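Local structure of diol-dehydratase (Roseburia inulinivorans, 5I2A) at residues T7-S12 against Y311-I316; E299-L302 against S306-R309; C318-L323 against I368-H373. The protein probably acts as a B12-independent lyase of the glycyl radical enzyme type that dehydrates 1,2-propanediol. All blocks are in the same frame, centred on the assembly; numbering follows the deposited sequence.

Interaction 1: T7-S12 against Y311-I316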
loop_
_atom_site.group_PDB
_atom_site.type_symbol
_atom_site.label_atom_id
_atom_site.label_comp_id
_atom_site.label_asym_id
_atom_site.label_seq_id
_atom_site.Cartn_x
_atom_site.Cartn_y
_atom_site.Cartn_z
ATOM N N THR A 7 34.727 26.489 33.230
ATOM C CA THR A 7 34.613 27.944 33.230
ATOM C C THR A 7 33.804 28.379 32.003
ATOM O O THR A 7 34.065 27.917 30.895
ATOM C CB THR A 7 35.994 28.655 33.231
ATOM O OG1 THR A 7 36.654 28.434 31.985
ATOM C CG2 THR A 7 36.877 28.143 34.349
ATOM N N PRO A 8 32.802 29.246 32.208
ATOM C CA PRO A 8 31.960 29.759 31.117
ATOM C C PRO A 8 32.766 30.546 30.088
ATOM O O PRO A 8 33.605 31.361 30.465
ATOM C CB PRO A 8 30.961 30.674 31.838
ATOM C CG PRO A 8 30.911 30.154 33.233
ATOM C CD PRO A 8 32.302 29.656 33.531
ATOM N N ILE A 9 32.504 30.298 28.809
ATOM C CA ILE A 9 33.203 30.962 27.716
ATOM C C ILE A 9 32.456 32.237 27.324
ATOM O O ILE A 9 31.233 32.291 27.416
ATOM C CB ILE A 9 33.338 30.009 26.515
ATOM C CG1 ILE A 9 34.175 28.792 26.914
ATOM C CG2 ILE A 9 33.965 30.697 25.337
ATOM C CD1 ILE A 9 34.064 27.635 25.950
ATOM N N ALA A 10 33.189 33.274 26.925
ATOM C CA ALA A 10 32.585 34.577 26.666
ATOM C C ALA A 10 31.602 34.528 25.506
ATOM O O ALA A 10 31.690 33.666 24.628
ATOM C CB ALA A 10 33.666 35.630 26.391
ATOM N N LYS A 11 30.667 35.463 25.526
ATOM C CA LYS A 11 29.660 35.590 24.498
ATOM C C LYS A 11 30.059 36.634 23.455
ATOM O O LYS A 11 30.331 37.779 23.798
ATOM C CB LYS A 11 28.315 35.960 25.129
ATOM C CG LYS A 11 27.192 36.212 24.110
ATOM C CD LYS A 11 25.827 36.282 24.782
ATOM C CE LYS A 11 25.233 37.660 24.722
ATOM N NZ LYS A 11 23.748 37.622 24.774
ATOM N N SER A 12 30.076 36.233 22.189
ATOM C CA SER A 12 30.327 37.153 21.079
ATOM C C SER A 12 29.207 38.179 20.898
ATOM O O SER A 12 28.035 37.886 21.150
ATOM C CB SER A 12 30.518 36.369 19.782
ATOM O OG SER A 12 30.479 37.225 18.654
ATOM N N TYR A 311 35.628 30.466 19.830
ATOM C CA TYR A 311 34.987 30.323 18.531
ATOM C C TYR A 311 34.022 29.145 18.535
ATOM O O TYR A 311 32.955 29.206 17.915
ATOM C CB TYR A 311 36.018 30.145 17.419
ATOM C CG TYR A 311 35.400 30.191 16.040
ATOM C CD1 TYR A 311 34.717 31.322 15.604
ATOM C CD2 TYR A 311 35.495 29.108 15.175
ATOM C CE1 TYR A 311 34.155 31.378 14.345
ATOM C CE2 TYR A 311 34.932 29.155 13.912
ATOM C CZ TYR A 311 34.263 30.289 13.507
ATOM O OH TYR A 311 33.693 30.334 12.266
ATOM N N ALA A 312 34.407 28.082 19.234
ATOM C CA ALA A 312 33.534 26.930 19.413
ATOM C C ALA A 312 32.228 27.342 20.094
ATOM O O ALA A 312 31.154 26.926 19.673
ATOM C CB ALA A 312 34.228 25.845 20.215
ATOM N N GLN A 313 32.330 28.166 21.134
ATOM C CA GLN A 313 31.155 28.649 21.849
ATOM C C GLN A 313 30.314 29.510 20.924
ATOM O O GLN A 313 29.088 29.430 20.935
ATOM C CB GLN A 313 31.538 29.453 23.095
ATOM C CG GLN A 313 30.336 29.866 23.947
ATOM C CD GLN A 313 29.675 28.666 24.633
ATOM O OE1 GLN A 313 30.316 27.932 25.386
ATOM N NE2 GLN A 313 28.393 28.459 24.356
ATOM N N GLU A 314 30.978 30.333 20.119
ATOM C CA GLU A 314 30.265 31.200 19.199
ATOM C C GLU A 314 29.481 30.370 18.175
ATOM O O GLU A 314 28.337 30.694 17.845
ATOM C CB GLU A 314 31.225 32.150 18.478
ATOM C CG GLU A 314 30.494 33.232 17.682
ATOM C CD GLU A 314 31.444 34.228 17.020
ATOM O OE1 GLU A 314 32.620 33.883 16.823
ATOM O OE2 GLU A 314 31.004 35.342 16.687
ATOM N N LEU A 315 30.099 29.302 17.681
ATOM C CA LEU A 315 29.440 28.413 16.724
ATOM C C LEU A 315 28.208 27.746 17.349
ATOM O O LEU A 315 27.146 27.693 16.742
ATOM C CB LEU A 315 30.412 27.353 16.213
ATOM C CG LEU A 315 31.502 27.814 15.239
ATOM C CD1 LEU A 315 32.550 26.725 15.053
ATOM C CD2 LEU A 315 30.926 28.237 13.891
ATOM N N ILE A 316 28.360 27.246 18.569
ATOM C CA ILE A 316 27.260 26.602 19.263
ATOM C C ILE A 316 26.133 27.611 19.519
ATOM O O ILE A 316 24.953 27.308 19.304
ATOM C CB ILE A 316 27.734 25.971 20.580
ATOM C CG1 ILE A 316 28.713 24.830 20.283
ATOM C CG2 ILE A 316 26.553 25.463 21.377
ATOM C CD1 ILE A 316 29.377 24.234 21.531
HETATM O O HOH W 1 30.965 27.999 28.156
#
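Ile9 lies against the aliphatic part of Gln313, its CG2 methyl 3.5 Å from Gln313 CB, and the two side chains run at a slant to each other. CG2 makes the closest approach. The other branch of the isoleucine reaches the polar end of the glutamine instead, with Ile9 CD1 3.8 Å from Gln313 OE1. Gln313 sends CG anti to its backbone N (chi1 -175°) and then bends at chi2 (69°), which brings CB and CG against the isoleucine while the amide runs forward along the helix toward Asp317. The buried amide has partners at both of its polar atoms. A water accepts from Ile9 N at 2.8 Å and donates to Gln313 OE1, also at 2.8 Å, whereas Gln313 NE2 is hydrogen-bonded to Asp317 OD1 and Met366 O. In this pyruvate formate lyase-like chain the extended N-terminal segment just before the helix 14-22 is thereby joined to the helix 309-323. Met366 of the helix 362-374 also packs on Ile9. Three residues after Ile9, Ser12 OG donates to Glu314 OE2 at 2.8 Å, meeting it from above the carboxylate plane, 57° out of it. The glutamate chain is extended beyond CG and so reaches the serine. Ser12 OG also accepts from Arg14 N, capping the helix 14-22, and Arg14 NE forms a salt bridge to the same Glu314 OE2 that takes the serine proton.

Interaction 2: E299-L302 against S306-R309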
loop_
_atom_site.group_PDB
_atom_site.type_symbol
_atom_site.label_atom_id
_atom_site.label_comp_id
_atom_site.label_asym_id
_atom_site.label_seq_id
_atom_site.Cartn_x
_atom_site.Cartn_y
_atom_site.Cartn_z
ATOM N N GLU A 299 37.155 18.045 19.991
ATOM C CA GLU A 299 38.423 17.689 20.601
ATOM C C GLU A 299 39.575 17.691 19.592
ATOM O O GLU A 299 40.645 18.212 19.875
ATOM C CB GLU A 299 38.319 16.328 21.273
ATOM C CG GLU A 299 39.590 15.912 21.979
ATOM C CD GLU A 299 39.431 14.635 22.772
ATOM O OE1 GLU A 299 39.067 13.603 22.173
ATOM O OE2 GLU A 299 39.665 14.668 23.998
ATOM N N LYS A 300 39.346 17.132 18.412
ATOM C CA LYS A 300 40.397 17.052 17.410
ATOM C C LYS A 300 40.852 18.433 16.946
ATOM O O LYS A 300 42.049 18.699 16.870
ATOM C CB LYS A 300 39.937 16.228 16.212
ATOM C CG LYS A 300 40.981 16.114 15.116
ATOM C CD LYS A 300 40.484 15.268 13.958
ATOM C CE LYS A 300 41.372 15.445 12.740
ATOM N NZ LYS A 300 40.973 14.537 11.632
ATOM N N ASP A 301 39.897 19.301 16.631
ATOM C CA ASP A 301 40.188 20.680 16.246
ATOM C C ASP A 301 40.983 21.409 17.319
ATOM O O ASP A 301 41.927 22.135 17.023
ATOM C CB ASP A 301 38.893 21.450 15.982
ATOM C CG ASP A 301 38.573 21.571 14.519
ATOM O OD1 ASP A 301 38.974 20.667 13.754
ATOM O OD2 ASP A 301 37.907 22.557 14.139
ATOM N N LEU A 302 40.569 21.215 18.565
ATOM C CA LEU A 302 41.157 21.896 19.709
ATOM C C LEU A 302 42.609 21.491 19.914
ATOM O O LEU A 302 43.492 22.339 19.986
ATOM C CB LEU A 302 40.356 21.593 20.975
ATOM C CG LEU A 302 40.635 22.488 22.180
ATOM C CD1 LEU A 302 40.146 23.896 21.901
ATOM C CD2 LEU A 302 39.993 21.929 23.437
ATOM N N SER A 306 43.699 24.480 15.896
ATOM C CA SER A 306 42.980 25.180 14.836
ATOM C C SER A 306 41.654 25.777 15.309
ATOM O O SER A 306 40.982 26.464 14.553
ATOM C CB SER A 306 42.728 24.234 13.659
ATOM O OG SER A 306 42.512 22.907 14.104
ATOM N N LEU A 307 41.290 25.527 16.562
ATOM C CA LEU A 307 40.017 25.994 17.096
ATOM C C LEU A 307 40.197 26.538 18.503
ATOM O O LEU A 307 40.860 25.918 19.312
ATOM C CB LEU A 307 38.992 24.851 17.104
ATOM C CG LEU A 307 37.629 25.094 17.768
ATOM C CD1 LEU A 307 36.779 26.051 16.951
ATOM C CD2 LEU A 307 36.890 23.778 17.984
ATOM N N THR A 308 39.595 27.683 18.802
ATOM C CA THR A 308 39.571 28.172 20.179
ATOM C C THR A 308 38.262 27.837 20.875
ATOM O O THR A 308 37.236 27.622 20.219
ATOM C CB THR A 308 39.762 29.696 20.251
ATOM O OG1 THR A 308 38.703 30.342 19.542
ATOM C CG2 THR A 308 41.101 30.113 19.650
ATOM N N ARG A 309 38.293 27.810 22.202
ATOM C CA ARG A 309 37.075 27.649 22.977
ATOM C C ARG A 309 36.073 28.759 22.645
ATOM O O ARG A 309 34.863 28.527 22.569
ATOM C CB ARG A 309 37.389 27.633 24.469
ATOM C CG ARG A 309 38.028 26.325 24.931
ATOM C CD ARG A 309 38.487 26.388 26.372
ATOM N NE ARG A 309 37.519 25.799 27.293
ATOM C CZ ARG A 309 36.871 26.495 28.215
ATOM N NH1 ARG A 309 37.104 27.788 28.322
ATOM N NH2 ARG A 309 36.007 25.907 29.029
#
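Asp301 and Leu307 cross at about a right angle, the CB of Asp301 3.6 Å from Leu307 CB and 3.7 Å from its CD2 methyl. The leucine therefore covers the methylene of the aspartate, while the carboxylate passes beyond it to Phe262, whose backbone N is hydrogen-bonded to OD2. Leu302 enters by its tip: with CG anti to the backbone N (chi1 -166°), its CD1 methyl is carried to 3.4 Å from Leu307 O. Ser306 grips the backbone of the helix 295-303 near its C-terminal end. Its N donates to Asp301 O at 3.1 Å; the nitrogen lies nearly along the C=O axis, but the bond is bent at the hydrogen (135°). Its OG reaches the same oxygen at 3.1 Å, in the carbonyl plane on a lone pair. This is the turn of a helix-loop-helix, for Thr308 next N-caps the helix 309-323, its OG1 accepting from Tyr311 N. Replacing Asp301 by an alanine is likely to leave the Phe262 N-H without its carboxylate partner. Two donors on one carbonyl oxygen imply that an acceptor near the helix end is satisfied by the loop, which probably restrains the turn, while Leu307 packs on the Asp301 methylene and the Leu302 methyl lies against the Leu307 carbonyl oxygen.

Interaction 3: C318-L323 against I368-H373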
loop_
_atom_site.group_PDB
_atom_site.type_symbol
_atom_site.label_atom_id
_atom_site.label_comp_id
_atom_site.label_asym_id
_atom_site.label_seq_id
_atom_site.Cartn_x
_atom_site.Cartn_y
_atom_site.Cartn_z
ATOM N N CYS A 318 25.488 30.130 17.713
ATOM C CA CYS A 318 24.862 30.336 16.411
ATOM C C CYS A 318 23.832 29.230 16.103
ATOM O O CYS A 318 22.761 29.508 15.568
ATOM C CB CYS A 318 25.924 30.410 15.311
ATOM S SG CYS A 318 26.790 32.033 15.203
ATOM N N ILE A 319 24.155 27.988 16.457
ATOM C CA ILE A 319 23.222 26.878 16.264
ATOM C C ILE A 319 21.977 27.055 17.139
ATOM O O ILE A 319 20.866 26.831 16.676
ATOM C CB ILE A 319 23.887 25.527 16.552
ATOM C CG1 ILE A 319 24.916 25.224 15.468
ATOM C CG2 ILE A 319 22.844 24.384 16.639
ATOM C CD1 ILE A 319 25.751 24.023 15.763
ATOM N N TRP A 320 22.172 27.498 18.381
ATOM C CA TRP A 320 21.054 27.772 19.272
ATOM C C TRP A 320 20.142 28.818 18.635
ATOM O O TRP A 320 18.918 28.673 18.655
ATOM C CB TRP A 320 21.555 28.232 20.632
ATOM C CG TRP A 320 21.683 27.171 21.719
ATOM C CD1 TRP A 320 21.258 27.276 23.020
ATOM C CD2 TRP A 320 22.250 25.853 21.594
ATOM N NE1 TRP A 320 21.558 26.129 23.710
ATOM C CE2 TRP A 320 22.164 25.240 22.865
ATOM C CE3 TRP A 320 22.834 25.139 20.542
ATOM C CZ2 TRP A 320 22.640 23.954 23.108
ATOM C CZ3 TRP A 320 23.304 23.858 20.791
ATOM C CH2 TRP A 320 23.202 23.282 22.061
ATOM N N VAL A 321 20.727 29.853 18.037
ATOM C CA VAL A 321 19.895 30.858 17.372
ATOM C C VAL A 321 19.129 30.240 16.197
ATOM O O VAL A 321 17.920 30.428 16.065
ATOM C CB VAL A 321 20.725 32.069 16.875
ATOM C CG1 VAL A 321 19.865 32.996 16.033
ATOM C CG2 VAL A 321 21.307 32.827 18.068
ATOM N N LYS A 322 19.834 29.484 15.368
ATOM C CA LYS A 322 19.216 28.843 14.220
ATOM C C LYS A 322 18.046 27.936 14.614
ATOM O O LYS A 322 17.026 27.926 13.944
ATOM C CB LYS A 322 20.264 28.055 13.424
ATOM C CG LYS A 322 21.184 28.941 12.567
ATOM C CD LYS A 322 20.693 29.068 11.109
ATOM C CE LYS A 322 19.376 29.822 10.999
ATOM N NZ LYS A 322 18.997 30.190 9.609
ATOM N N LEU A 323 18.189 27.201 15.713
ATOM C CA LEU A 323 17.118 26.335 16.195
ATOM C C LEU A 323 15.823 27.108 16.464
ATOM O O LEU A 323 14.748 26.527 16.412
ATOM C CB LEU A 323 17.560 25.586 17.455
ATOM C CG LEU A 323 18.511 24.407 17.194
ATOM C CD1 LEU A 323 19.298 24.030 18.455
ATOM C CD2 LEU A 323 17.728 23.192 16.684
ATOM N N ILE A 368 25.022 24.295 27.965
ATOM C CA ILE A 368 24.337 25.053 28.999
ATOM C C ILE A 368 24.622 26.565 28.848
ATOM O O ILE A 368 23.728 27.399 28.966
ATOM C CB ILE A 368 24.753 24.573 30.397
ATOM C CG1 ILE A 368 24.306 23.128 30.613
ATOM C CG2 ILE A 368 24.163 25.466 31.466
ATOM C CD1 ILE A 368 24.766 22.524 31.924
ATOM N N THR A 369 25.869 26.901 28.551
ATOM C CA THR A 369 26.261 28.296 28.369
ATOM C C THR A 369 25.526 28.892 27.173
ATOM O O THR A 369 25.081 30.044 27.211
ATOM C CB THR A 369 27.791 28.434 28.178
ATOM O OG1 THR A 369 28.467 28.061 29.387
ATOM C CG2 THR A 369 28.173 29.870 27.828
ATOM N N ALA A 370 25.392 28.107 26.112
ATOM C CA ALA A 370 24.742 28.608 24.912
ATOM C C ALA A 370 23.280 28.971 25.192
ATOM O O ALA A 370 22.783 29.974 24.694
ATOM C CB ALA A 370 24.846 27.594 23.773
ATOM N N SER A 371 22.608 28.179 26.015
ATOM C CA SER A 371 21.248 28.521 26.437
ATOM C C SER A 371 21.208 29.847 27.216
ATOM O O SER A 371 20.262 30.617 27.102
ATOM C CB SER A 371 20.666 27.392 27.289
ATOM O OG SER A 371 20.417 26.240 26.507
ATOM N N GLU A 372 22.240 30.103 28.014
ATOM C CA GLU A 372 22.318 31.353 28.764
ATOM C C GLU A 372 22.636 32.516 27.820
ATOM O O GLU A 372 22.035 33.575 27.914
ATOM C CB GLU A 372 23.372 31.244 29.873
ATOM C CG GLU A 372 23.388 32.381 30.849
ATOM C CD GLU A 372 24.167 32.033 32.116
ATOM O OE1 GLU A 372 25.037 31.129 32.066
ATOM O OE2 GLU A 372 23.896 32.653 33.166
ATOM N N HIS A 373 23.567 32.296 26.898
ATOM C CA HIS A 373 23.952 33.312 25.922
ATOM C C HIS A 373 22.786 33.745 25.031
ATOM O O HIS A 373 22.487 34.930 24.906
ATOM C CB HIS A 373 25.086 32.799 25.029
ATOM C CG HIS A 373 26.441 32.839 25.667
ATOM N ND1 HIS A 373 27.586 32.456 24.997
ATOM C CD2 HIS A 373 26.835 33.190 26.913
ATOM C CE1 HIS A 373 28.626 32.595 25.796
ATOM N NE2 HIS A 373 28.198 33.036 26.966
#
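Trp320 and Ala370 meet face to methyl: Ala370 CB stands 3.5 Å from the centroid of the five-membered ring and only 5° off the ring normal, a CH-pi contact over one face of the indole. The same ring is held at its rim by Ser371. Trp320 NE1 donates to Ser371 OG at 3.0 Å, with an N-H...O angle of 157°, and the oxygen lies just 6° out of the ring plane. With OG beside its own backbone N, the serine hydroxyl is set at the indole edge. A methyl above and a polar partner in the plane thus limit approach on that face and probably restrain the rotation of the ring. Packing is close against the backbone too, since Trp320 CD1 comes within 3.4 Å of Ala370 C. The indole N-H, buried like the rest of the ring, is satisfied by the serine. These three residues carry almost all of a small interface, and the side chains around them find their partners beyond it. On the more solvent-accessible flank of the helix 362-374, Glu372 points away and forms a salt bridge with Arg396, whereas His373 ND1 is hydrogen-bonded to Asp317 OD2 of the helix 309-323, a second polar tie between the two helices about one turn back from Trp320. Other faces of the helix 309-323 are taken up by the helix 262-279, through Ile319 and Leu323, and by the helix 14-22, through Val321. The helix 362-374 itself is the connection of a beta-alpha-beta crossover between the adjacent parallel strands 346-350 and 380-385, and Pro379, just before the second of these, packs on Trp320.

Overall arrangement
The helix 309-323 serves both interaction 1 and interaction 3, whose centres are about 10 Å apart. They are tied directly where Lys11 NZ makes a probable hydrogen bond of 3.0 Å to His373 O. Interaction 2, the turn that leads into this helix, has its centre about 12 Å from that of interaction 1 and touches it where Ile9 CG1 packs 3.4 Å from Arg309 NH1. Interactions 2 and 3 do not touch, their nearest atoms being about 8 Å apart. Interaction 3 lies deepest, about 20 Å from the centre of the chain, against about 29 and 35 Å for interactions 1 and 2; none includes the predicted radical site, Gly817.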